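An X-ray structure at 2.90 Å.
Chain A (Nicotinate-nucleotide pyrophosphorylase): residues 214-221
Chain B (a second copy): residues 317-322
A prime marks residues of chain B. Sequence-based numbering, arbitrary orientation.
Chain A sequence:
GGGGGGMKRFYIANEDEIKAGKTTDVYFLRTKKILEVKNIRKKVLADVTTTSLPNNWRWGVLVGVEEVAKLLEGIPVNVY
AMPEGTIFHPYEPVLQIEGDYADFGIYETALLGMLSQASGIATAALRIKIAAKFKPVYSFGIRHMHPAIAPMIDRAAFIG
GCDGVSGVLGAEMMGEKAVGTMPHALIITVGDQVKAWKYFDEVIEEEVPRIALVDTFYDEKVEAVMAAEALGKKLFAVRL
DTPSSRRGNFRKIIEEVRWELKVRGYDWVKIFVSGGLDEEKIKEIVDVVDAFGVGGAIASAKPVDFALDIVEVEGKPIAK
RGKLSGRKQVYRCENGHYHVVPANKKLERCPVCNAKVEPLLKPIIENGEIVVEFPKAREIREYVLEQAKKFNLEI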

# COMPACT_ATOMS: atom_id res chain seq x y z
N VAL A 214 -27.69 -25.45 -13.62
CA VAL A 214 -27.96 -25.77 -12.22
C VAL A 214 -28.54 -24.66 -11.36
O VAL A 214 -29.76 -24.55 -11.22
CB VAL A 214 -26.69 -26.27 -11.56
CG1 VAL A 214 -26.95 -26.56 -10.10
CG2 VAL A 214 -26.20 -27.51 -12.29
N ASP A 215 -27.67 -23.86 -10.75
CA ASP A 215 -28.08 -22.75 -9.89
C ASP A 215 -29.26 -21.92 -10.41
O ASP A 215 -29.11 -21.19 -11.38
CB ASP A 215 -26.89 -21.80 -9.68
CG ASP A 215 -27.27 -20.53 -8.94
OD1 ASP A 215 -28.19 -19.81 -9.39
OD2 ASP A 215 -26.63 -20.23 -7.90
N THR A 216 -30.42 -22.03 -9.76
CA THR A 216 -31.59 -21.25 -10.18
C THR A 216 -32.44 -20.87 -8.96
O THR A 216 -32.70 -19.69 -8.71
CB THR A 216 -32.51 -22.02 -11.18
OG1 THR A 216 -31.74 -22.46 -12.31
CG2 THR A 216 -33.64 -21.12 -11.66
N PHE A 217 -32.86 -21.88 -8.20
CA PHE A 217 -33.67 -21.67 -7.00
C PHE A 217 -32.97 -22.35 -5.83
O PHE A 217 -32.83 -21.79 -4.74
CB PHE A 217 -35.06 -22.28 -7.17
CG PHE A 217 -35.83 -21.76 -8.35
CD1 PHE A 217 -36.14 -20.41 -8.45
CD2 PHE A 217 -36.25 -22.63 -9.35
CE1 PHE A 217 -36.87 -19.93 -9.54
CE2 PHE A 217 -36.98 -22.17 -10.44
CZ PHE A 217 -37.29 -20.81 -10.54
N TYR A 218 -32.54 -23.58 -6.07
CA TYR A 218 -31.86 -24.40 -5.08
C TYR A 218 -30.36 -24.14 -5.21
O TYR A 218 -29.91 -23.48 -6.15
CB TYR A 218 -32.14 -25.88 -5.34
CG TYR A 218 -33.61 -26.26 -5.39
CD1 TYR A 218 -34.53 -25.53 -6.14
CD2 TYR A 218 -34.07 -27.40 -4.73
CE1 TYR A 218 -35.87 -25.92 -6.22
CE2 TYR A 218 -35.41 -27.80 -4.80
CZ TYR A 218 -36.30 -27.05 -5.55
OH TYR A 218 -37.62 -27.45 -5.62
N ASP A 219 -29.58 -24.65 -4.26
CA ASP A 219 -28.13 -24.47 -4.31
C ASP A 219 -27.55 -25.29 -5.47
O ASP A 219 -28.16 -26.27 -5.91
CB ASP A 219 -27.50 -24.92 -2.99
CG ASP A 219 -26.03 -24.51 -2.86
OD1 ASP A 219 -25.76 -23.28 -2.85
OD2 ASP A 219 -25.17 -25.41 -2.78
N GLU A 220 -26.39 -24.90 -5.97
CA GLU A 220 -25.76 -25.62 -7.08
C GLU A 220 -25.56 -27.06 -6.66
O GLU A 220 -25.71 -27.98 -7.46
CB GLU A 220 -24.40 -25.02 -7.45
CG GLU A 220 -24.39 -23.53 -7.78
CD GLU A 220 -24.36 -22.65 -6.54
OE1 GLU A 220 -24.34 -21.41 -6.68
OE2 GLU A 220 -24.36 -23.20 -5.42
N LYS A 221 -25.21 -27.26 -5.39
CA LYS A 221 -24.96 -28.59 -4.85
C LYS A 221 -26.17 -29.48 -5.01
O LYS A 221 -26.07 -30.63 -5.44
CB LYS A 221 -24.57 -28.51 -3.37
CG LYS A 221 -24.15 -29.83 -2.78
CD LYS A 221 -23.42 -29.64 -1.46
CE LYS A 221 -24.36 -29.60 -0.27
NZ LYS A 221 -24.84 -30.98 0.06
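Chain B, residues 317-322: PIAKRG

Residues 317-322 of chain B lie against the 214-219 loop and the start of the following helix of chain A, running from Ile318′ beside Phe217 to Arg321′ at the acidic cluster, with no regular helix or strand. Backbone torsions from Ile318′ to Arg321′ are largely extended (phi/psi -156/128, -150/152, -68/178 and -55/137), and the chain then turns at Gly322′, whose positive phi (phi/psi 74/9) favours glycine. The nearest CA atoms across the contact are those of Thr216 and Lys320′, 5.2 Å apart. Chain A is loop up to Asp219, which caps the helix beginning at Glu220 by accepting from Lys221 N at Asp219 OD2 (3.2 Å).

The main-chain link is a single hydrogen bond, from Arg321′ N to Thr216 O (3.1 Å). The same carbonyl, Thr216 O, receives a CA-H...O contact from Lys320′ CA at 3.5 Å, so two successive residues of chain B converge on one acceptor.

Charge dominates the side-chain contacts. Arg321′ points its CA-to-CB bond toward chain A and, with chi1 m and chi2 t, extends its guanidinium to a cluster of three carboxylates. Arg321′ NH1 forms salt bridges with Asp215 OD2 at 2.4 Å, a very short separation, and with Glu220 OE1 at 2.8 Å, the latter also a weak hydrogen bond; a longer bridge of 3.8 Å reaches Asp219 OD1. The acids themselves crowd together, Asp215 OD2 lying 2.9 Å from Glu220 OE1, a crowding that the nearby guanidinium charge can partly relieve. On the way to this cluster, Arg321′ CD passes 3.9 Å from Tyr218 O.

Apolar packing is lighter. The CA-to-CB bond of Phe217 points away from chain B, yet its ring end returns to place Phe217 CE1 4.1 Å from Ile318′ CG2, while Ala319′ O lies at the ring edge, 4.3 Å from Phe217 CE1. Thr216 CG2 approaches Lys320′ CB at 4.2 Å. Altogether the two stretches bury 341 Å², of which Arg321′ contributes 118 Å².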

# COMPACT_ATOMS: atom_id res chain seq x y z
N PRO B 317 -45.03 -13.63 -8.49
CA PRO B 317 -43.68 -13.12 -8.20
C PRO B 317 -42.62 -14.22 -8.12
O PRO B 317 -42.60 -15.00 -7.17
CB PRO B 317 -43.85 -12.43 -6.85
CG PRO B 317 -45.29 -12.04 -6.85
CD PRO B 317 -45.96 -13.26 -7.42
N ILE B 318 -41.74 -14.27 -9.12
CA ILE B 318 -40.68 -15.27 -9.17
C ILE B 318 -39.48 -14.84 -10.00
O ILE B 318 -39.63 -14.42 -11.15
CB ILE B 318 -41.21 -16.63 -9.70
CG1 ILE B 318 -41.91 -17.37 -8.56
CG2 ILE B 318 -40.08 -17.47 -10.29
CD1 ILE B 318 -42.44 -18.74 -8.93
N ALA B 319 -38.29 -14.94 -9.41
CA ALA B 319 -37.04 -14.57 -10.07
C ALA B 319 -35.94 -15.46 -9.49
O ALA B 319 -36.04 -15.90 -8.35
CB ALA B 319 -36.71 -13.11 -9.81
N LYS B 320 -34.90 -15.74 -10.27
CA LYS B 320 -33.80 -16.58 -9.80
C LYS B 320 -32.95 -15.94 -8.68
O LYS B 320 -33.18 -14.79 -8.28
CB LYS B 320 -32.92 -17.00 -10.98
CG LYS B 320 -32.74 -15.93 -12.04
CD LYS B 320 -31.84 -14.82 -11.56
CE LYS B 320 -30.41 -15.32 -11.45
NZ LYS B 320 -29.94 -15.77 -12.77
N ARG B 321 -31.96 -16.69 -8.18
CA ARG B 321 -31.08 -16.22 -7.10
C ARG B 321 -30.36 -14.89 -7.37
O ARG B 321 -29.84 -14.66 -8.46
CB ARG B 321 -30.01 -17.28 -6.80
CG ARG B 321 -30.51 -18.62 -6.32
CD ARG B 321 -29.36 -19.58 -6.19
NE ARG B 321 -28.53 -19.31 -5.01
CZ ARG B 321 -27.38 -19.92 -4.74
NH1 ARG B 321 -26.89 -20.84 -5.56
NH2 ARG B 321 -26.72 -19.61 -3.63
N GLY B 322 -30.32 -14.04 -6.35
CA GLY B 322 -29.65 -12.76 -6.49
C GLY B 322 -30.41 -11.75 -7.33
O GLY B 322 -29.87 -10.69 -7.66